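Local coordinates for beta-galactosidase/beta-glucuronidase (Faecalibacterium prausnitzii L2-6, PDB 6MVF), which binds flavin mononucleotide and, as a family 2 glycoside hydrolase, probably removes beta-linked glucuronic acid from its conjugates, at residues L409-T412 / H413-L416; E376-K379 / E380-I383. All coordinates share one frame; numbering follows the deposited sequence.

Interaction 1. Residues L409-T412 / H413-L416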
loop_
_atom_site.group_PDB
_atom_site.type_symbol
_atom_site.label_atom_id
_atom_site.label_comp_id
_atom_site.label_asym_id
_atom_site.label_seq_id
_atom_site.Cartn_x
_atom_site.Cartn_y
_atom_site.Cartn_z
ATOM N N LEU A 409 -13.785 -52.735 -0.820
ATOM C CA LEU A 409 -12.839 -51.684 -0.449
ATOM C C LEU A 409 -11.544 -51.794 -1.243
ATOM O O LEU A 409 -10.952 -50.776 -1.622
ATOM C CB LEU A 409 -12.549 -51.754 1.059
ATOM C CG LEU A 409 -11.414 -50.976 1.752
ATOM C CD1 LEU A 409 -11.575 -51.122 3.249
ATOM C CD2 LEU A 409 -9.986 -51.405 1.373
ATOM N N VAL A 410 -11.048 -53.017 -1.436
ATOM C CA VAL A 410 -9.783 -53.197 -2.138
ATOM C C VAL A 410 -9.926 -52.799 -3.604
ATOM O O VAL A 410 -9.036 -52.160 -4.178
ATOM C CB VAL A 410 -9.291 -54.652 -1.981
ATOM C CG1 VAL A 410 -8.078 -54.897 -2.852
ATOM C CG2 VAL A 410 -8.976 -54.970 -0.523
ATOM N N ASP A 411 -11.047 -53.171 -4.233
ATOM C CA ASP A 411 -11.253 -52.846 -5.640
ATOM C C ASP A 411 -11.308 -51.348 -5.843
ATOM O O ASP A 411 -10.857 -50.834 -6.871
ATOM C CB ASP A 411 -12.541 -53.485 -6.156
ATOM C CG ASP A 411 -12.450 -54.991 -6.227
ATOM O OD1 ASP A 411 -11.314 -55.511 -6.152
ATOM O OD2 ASP A 411 -13.507 -55.649 -6.356
ATOM N N THR A 412 -11.877 -50.633 -4.876
ATOM C CA THR A 412 -11.931 -49.184 -4.977
ATOM C C THR A 412 -10.524 -48.595 -4.960
ATOM O O THR A 412 -10.240 -47.630 -5.677
ATOM C CB THR A 412 -12.806 -48.623 -3.850
ATOM O OG1 THR A 412 -14.135 -49.141 -3.991
ATOM C CG2 THR A 412 -12.853 -47.095 -3.892
ATOM N N HIS A 413 -9.612 -49.201 -4.194
ATOM C CA HIS A 413 -8.243 -48.693 -4.185
ATOM C C HIS A 413 -7.538 -48.960 -5.510
ATOM O O HIS A 413 -6.720 -48.148 -5.939
ATOM C CB HIS A 413 -7.462 -49.269 -3.005
ATOM C CG HIS A 413 -7.779 -48.606 -1.694
ATOM N ND1 HIS A 413 -9.015 -48.701 -1.088
ATOM C CD2 HIS A 413 -7.026 -47.825 -0.884
ATOM C CE1 HIS A 413 -9.009 -48.010 0.040
ATOM N NE2 HIS A 413 -7.811 -47.471 0.190
ATOM N N HIS A 414 -7.863 -50.052 -6.197
ATOM C CA HIS A 414 -7.310 -50.247 -7.531
ATOM C C HIS A 414 -7.944 -49.287 -8.534
ATOM O O HIS A 414 -7.248 -48.750 -9.400
ATOM C CB HIS A 414 -7.486 -51.703 -7.974
ATOM C CG HIS A 414 -6.673 -52.681 -7.176
ATOM N ND1 HIS A 414 -7.235 -53.743 -6.501
ATOM C CD2 HIS A 414 -5.339 -52.758 -6.953
ATOM C CE1 HIS A 414 -6.286 -54.425 -5.886
ATOM N NE2 HIS A 414 -5.127 -53.848 -6.143
ATOM N N ASP A 415 -9.258 -49.048 -8.426
ATOM C CA ASP A 415 -9.913 -48.043 -9.266
ATOM C C ASP A 415 -9.260 -46.676 -9.098
ATOM O O ASP A 415 -9.018 -45.970 -10.085
ATOM C CB ASP A 415 -11.413 -47.953 -8.934
ATOM C CG ASP A 415 -12.177 -49.253 -9.265
ATOM O OD1 ASP A 415 -11.703 -50.018 -10.125
ATOM O OD2 ASP A 415 -13.250 -49.515 -8.668
ATOM N N LEU A 416 -8.958 -46.297 -7.853
ATOM C CA LEU A 416 -8.337 -45.006 -7.575
ATOM C C LEU A 416 -6.899 -44.959 -8.083
ATOM O O LEU A 416 -6.464 -43.936 -8.627
ATOM C CB LEU A 416 -8.386 -44.712 -6.071
ATOM C CG LEU A 416 -9.709 -44.181 -5.519
ATOM C CD1 LEU A 416 -9.795 -44.330 -3.995
ATOM C CD2 LEU A 416 -9.892 -42.725 -5.958
#

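Interaction 2. Residues E376-K379 / E380-I383. With FMN (flavin mononucleotide), chain G.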
loop_
_atom_site.group_PDB
_atom_site.type_symbol
_atom_site.label_atom_id
_atom_site.label_comp_id
_atom_site.label_asym_id
_atom_site.label_seq_id
_atom_site.Cartn_x
_atom_site.Cartn_y
_atom_site.Cartn_z
ATOM N N GLU A 376 -15.288 -39.267 -8.076
ATOM C CA GLU A 376 -15.482 -37.874 -8.477
ATOM C C GLU A 376 -14.569 -36.949 -7.689
ATOM O O GLU A 376 -13.971 -36.019 -8.254
ATOM C CB GLU A 376 -16.929 -37.456 -8.272
ATOM C CG GLU A 376 -17.934 -38.258 -9.045
ATOM C CD GLU A 376 -18.112 -37.785 -10.460
ATOM O OE1 GLU A 376 -17.097 -37.588 -11.163
ATOM O OE2 GLU A 376 -19.276 -37.612 -10.876
ATOM N N GLU A 377 -14.446 -37.202 -6.378
ATOM C CA GLU A 377 -13.621 -36.354 -5.527
ATOM C C GLU A 377 -12.155 -36.442 -5.920
ATOM O O GLU A 377 -11.434 -35.437 -5.856
ATOM C CB GLU A 377 -13.811 -36.731 -4.058
ATOM C CG GLU A 377 -13.376 -35.649 -3.098
ATOM C CD GLU A 377 -14.039 -35.734 -1.716
ATOM O OE1 GLU A 377 -14.320 -36.857 -1.226
ATOM O OE2 GLU A 377 -14.263 -34.667 -1.103
ATOM N N MET A 378 -11.699 -37.620 -6.355
ATOM C CA MET A 378 -10.318 -37.725 -6.795
ATOM C C MET A 378 -10.121 -37.076 -8.158
ATOM O O MET A 378 -9.059 -36.484 -8.415
ATOM C CB MET A 378 -9.889 -39.180 -6.834
ATOM C CG MET A 378 -8.409 -39.349 -7.037
ATOM S SD MET A 378 -7.517 -38.919 -5.524
ATOM C CE MET A 378 -6.044 -38.276 -6.264
ATOM N N LYS A 379 -11.141 -37.144 -9.001
ATOM C CA LYS A 379 -11.072 -36.510 -10.335
ATOM C C LYS A 379 -11.017 -34.991 -10.160
ATOM O O LYS A 379 -10.311 -34.357 -10.881
ATOM C CB LYS A 379 -12.226 -36.993 -11.210
ATOM C CG LYS A 379 -11.947 -36.935 -12.695
ATOM C CD LYS A 379 -12.957 -37.610 -13.572
ATOM C CE LYS A 379 -12.802 -37.214 -15.017
ATOM N NZ LYS A 379 -13.794 -37.861 -15.896
ATOM N N GLU A 380 -11.764 -34.451 -9.216
ATOM C CA GLU A 380 -11.719 -33.016 -8.966
ATOM C C GLU A 380 -10.406 -32.613 -8.314
ATOM O O GLU A 380 -9.871 -31.539 -8.601
ATOM C CB GLU A 380 -12.898 -32.584 -8.088
ATOM C CG GLU A 380 -14.249 -32.735 -8.745
ATOM C CD GLU A 380 -15.388 -32.408 -7.795
ATOM O OE1 GLU A 380 -15.307 -32.775 -6.600
ATOM O OE2 GLU A 380 -16.367 -31.775 -8.241
ATOM N N LEU A 381 -9.881 -33.445 -7.417
ATOM C CA LEU A 381 -8.632 -33.094 -6.750
ATOM C C LEU A 381 -7.488 -33.002 -7.749
ATOM O O LEU A 381 -6.653 -32.098 -7.668
ATOM C CB LEU A 381 -8.309 -34.113 -5.660
ATOM C CG LEU A 381 -6.944 -33.960 -4.991
ATOM C CD1 LEU A 381 -6.855 -32.616 -4.247
ATOM C CD2 LEU A 381 -6.650 -35.153 -4.068
ATOM N N ILE A 382 -7.438 -33.921 -8.706
ATOM C CA ILE A 382 -6.331 -33.923 -9.649
ATOM C C ILE A 382 -6.491 -32.821 -10.680
ATOM O O ILE A 382 -5.523 -32.151 -11.033
ATOM C CB ILE A 382 -6.219 -35.307 -10.303
ATOM C CG1 ILE A 382 -5.780 -36.325 -9.248
ATOM C CG2 ILE A 382 -5.284 -35.266 -11.523
ATOM C CD1 ILE A 382 -5.688 -37.726 -9.761
ATOM N N ILE A 383 -7.710 -32.607 -11.176
ATOM C CA ILE A 383 -7.902 -31.667 -12.273
ATOM C C ILE A 383 -7.772 -30.233 -11.785
ATOM O O ILE A 383 -7.226 -29.376 -12.483
ATOM C CB ILE A 383 -9.254 -31.938 -12.958
ATOM C CG1 ILE A 383 -9.066 -33.054 -13.975
ATOM C CG2 ILE A 383 -9.805 -30.683 -13.665
ATOM C CD1 ILE A 383 -10.233 -33.959 -14.064
HETATM N N1 FMN G . -11.525 -31.723 -20.674
HETATM C C2 FMN G . -12.266 -30.622 -20.822
HETATM O O2 FMN G . -13.190 -30.576 -21.636
HETATM N N3 FMN G . -12.078 -29.535 -20.106
HETATM C C4 FMN G . -11.146 -29.431 -19.211
HETATM O O4 FMN G . -10.979 -28.418 -18.551
HETATM C C4A FMN G . -10.306 -30.561 -19.011
HETATM N N5 FMN G . -9.378 -30.465 -18.101
HETATM C C5A FMN G . -8.565 -31.473 -17.860
HETATM C C6 FMN G . -7.596 -31.333 -16.901
HETATM C C7 FMN G . -6.746 -32.348 -16.643
HETATM C C7M FMN G . -5.707 -32.190 -15.603
HETATM C C8 FMN G . -6.882 -33.601 -17.375
HETATM C C8M FMN G . -5.963 -34.733 -17.082
HETATM C C9 FMN G . -7.856 -33.735 -18.339
HETATM C C9A FMN G . -8.706 -32.709 -18.620
HETATM N N10 FMN G . -9.708 -32.850 -19.568
HETATM C C10 FMN G . -10.539 -31.755 -19.796
HETATM C "C1'" FMN G . -9.743 -34.111 -20.297
HETATM C "C2'" FMN G . -10.893 -35.084 -20.200
HETATM O "O2'" FMN G . -10.518 -35.858 -19.090
HETATM C "C3'" FMN G . -10.959 -36.047 -21.365
HETATM O "O3'" FMN G . -10.236 -35.517 -22.455
HETATM C "C4'" FMN G . -12.351 -36.294 -21.901
HETATM O "O4'" FMN G . -12.991 -35.027 -21.940
HETATM C "C5'" FMN G . -13.165 -37.318 -21.108
HETATM O "O5'" FMN G . -14.022 -36.688 -20.173
HETATM P P FMN G . -14.735 -37.443 -18.977
HETATM O O1P FMN G . -15.987 -36.674 -18.836
HETATM O O2P FMN G . -14.883 -38.861 -19.445
HETATM O O3P FMN G . -13.873 -37.390 -17.761
#

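Interaction 1. Residues L409-T412 / H413-L416
His413 turns its imidazole back along the helix and donates from ND1 to Leu409 O, 2.9 Å away with an N-H...O angle of 155°. The donor stands 31° out of the carbonyl plane. The same oxygen also takes a weak hydrogen bond from the backbone N of His413, so side chain and main chain share one acceptor; the first torsion, with CG beside the backbone N (chi1 -78°), folds the ring into this place. On the far side of the ring, NE2 is hydrogen-bonded to Ser397 OG. A phenylalanine at His413 would probably cost Leu409 O its stronger donor and leave Ser397 OG without the NE2 it bonds to. The remaining i to i+4 hydrogen bonds, His414 N to Val410 O, Asp415 N to Asp411 O and Leu416 N to Thr412 O, are those of an ordinary alpha-helix, here helix 407-423 of the TIM barrel, the helix of the beta-alpha-beta unit that links strand 391-398 to strand 428-433. Van der Waals contacts follow the same spacing: Leu409 CD2 lies 3.8 Å from His413 CE1, Val410 CG1 runs alongside His414 to reach CE1 at 3.6 Å, and Thr412 CG2 meets Leu416 CD1 at 4.1 Å. Among the acids, Asp415 OD2 is held by His371 NE2 of helix 368-385.

Interaction 2. Residues E376-K379 / E380-I383
Lys379 and Ile383, one helical turn apart, lie side by side and both meet the flavin mononucleotide. The lysine chain, extended beyond CG, carries NZ to the phosphate, where it is modelled 1.9 Å from FMN O3P, a separation too short to be trusted at 2.55 Å resolution. Ile383 instead touches the dimethylbenzene end of the isoalloxazine, with CG1 3.6 Å from FMN C7 and CG2 4.0 Å from FMN C6. Tyr177 OH and Asp174 OD2 add hydrogen bonds to the cofactor. Between the two side chains, Ile383 CD1 packs 3.7 Å from Lys379 CG, flanking the root of the lysine arm. The helix backbone sets their spacing: Ile383 N is hydrogen-bonded to Lys379 O at 3.1 Å, in series with Glu380 N to Glu376 O. The Glu380 carboxylate is held from beyond residues 376-383, OE1 by Ser117 OG and OE2 by His112 NE2. On another flank, Met378 CG is anti to the backbone N (chi1 -170°) and the chain then bends, bringing CE within 3.6 Å of Ile382 CD1 and 3.9 Å of Leu381 CD2. This apolar cluster seats helix 368-385 against Trp394 of strand 391-398, while Met378 also meets Cys420, and Lys379 and Ile382 meet Leu423, both on helix 407-423.

In the fold
From the N terminus, strand 353-357 leads into helix 368-385, which holds interaction 2; strand 391-398 follows, then helix 407-423 with interaction 1, and strand 428-433 after it. Each interaction is a local one within a single helix and closes no longer loop; they come in series, neither nesting nor crossing. Their helices belong to consecutive beta-alpha-beta units of the TIM barrel that share strand 391-398. The two join directly where Leu416 CD2 of interaction 1 packs 3.7 Å from Met378 CB of interaction 2, their centres being about 15 Å apart. The 376-383 turns border the flavin, while the 409-416 turns lie behind them, with the side chain of Leu416 about 14 Å from the flavin mononucleotide.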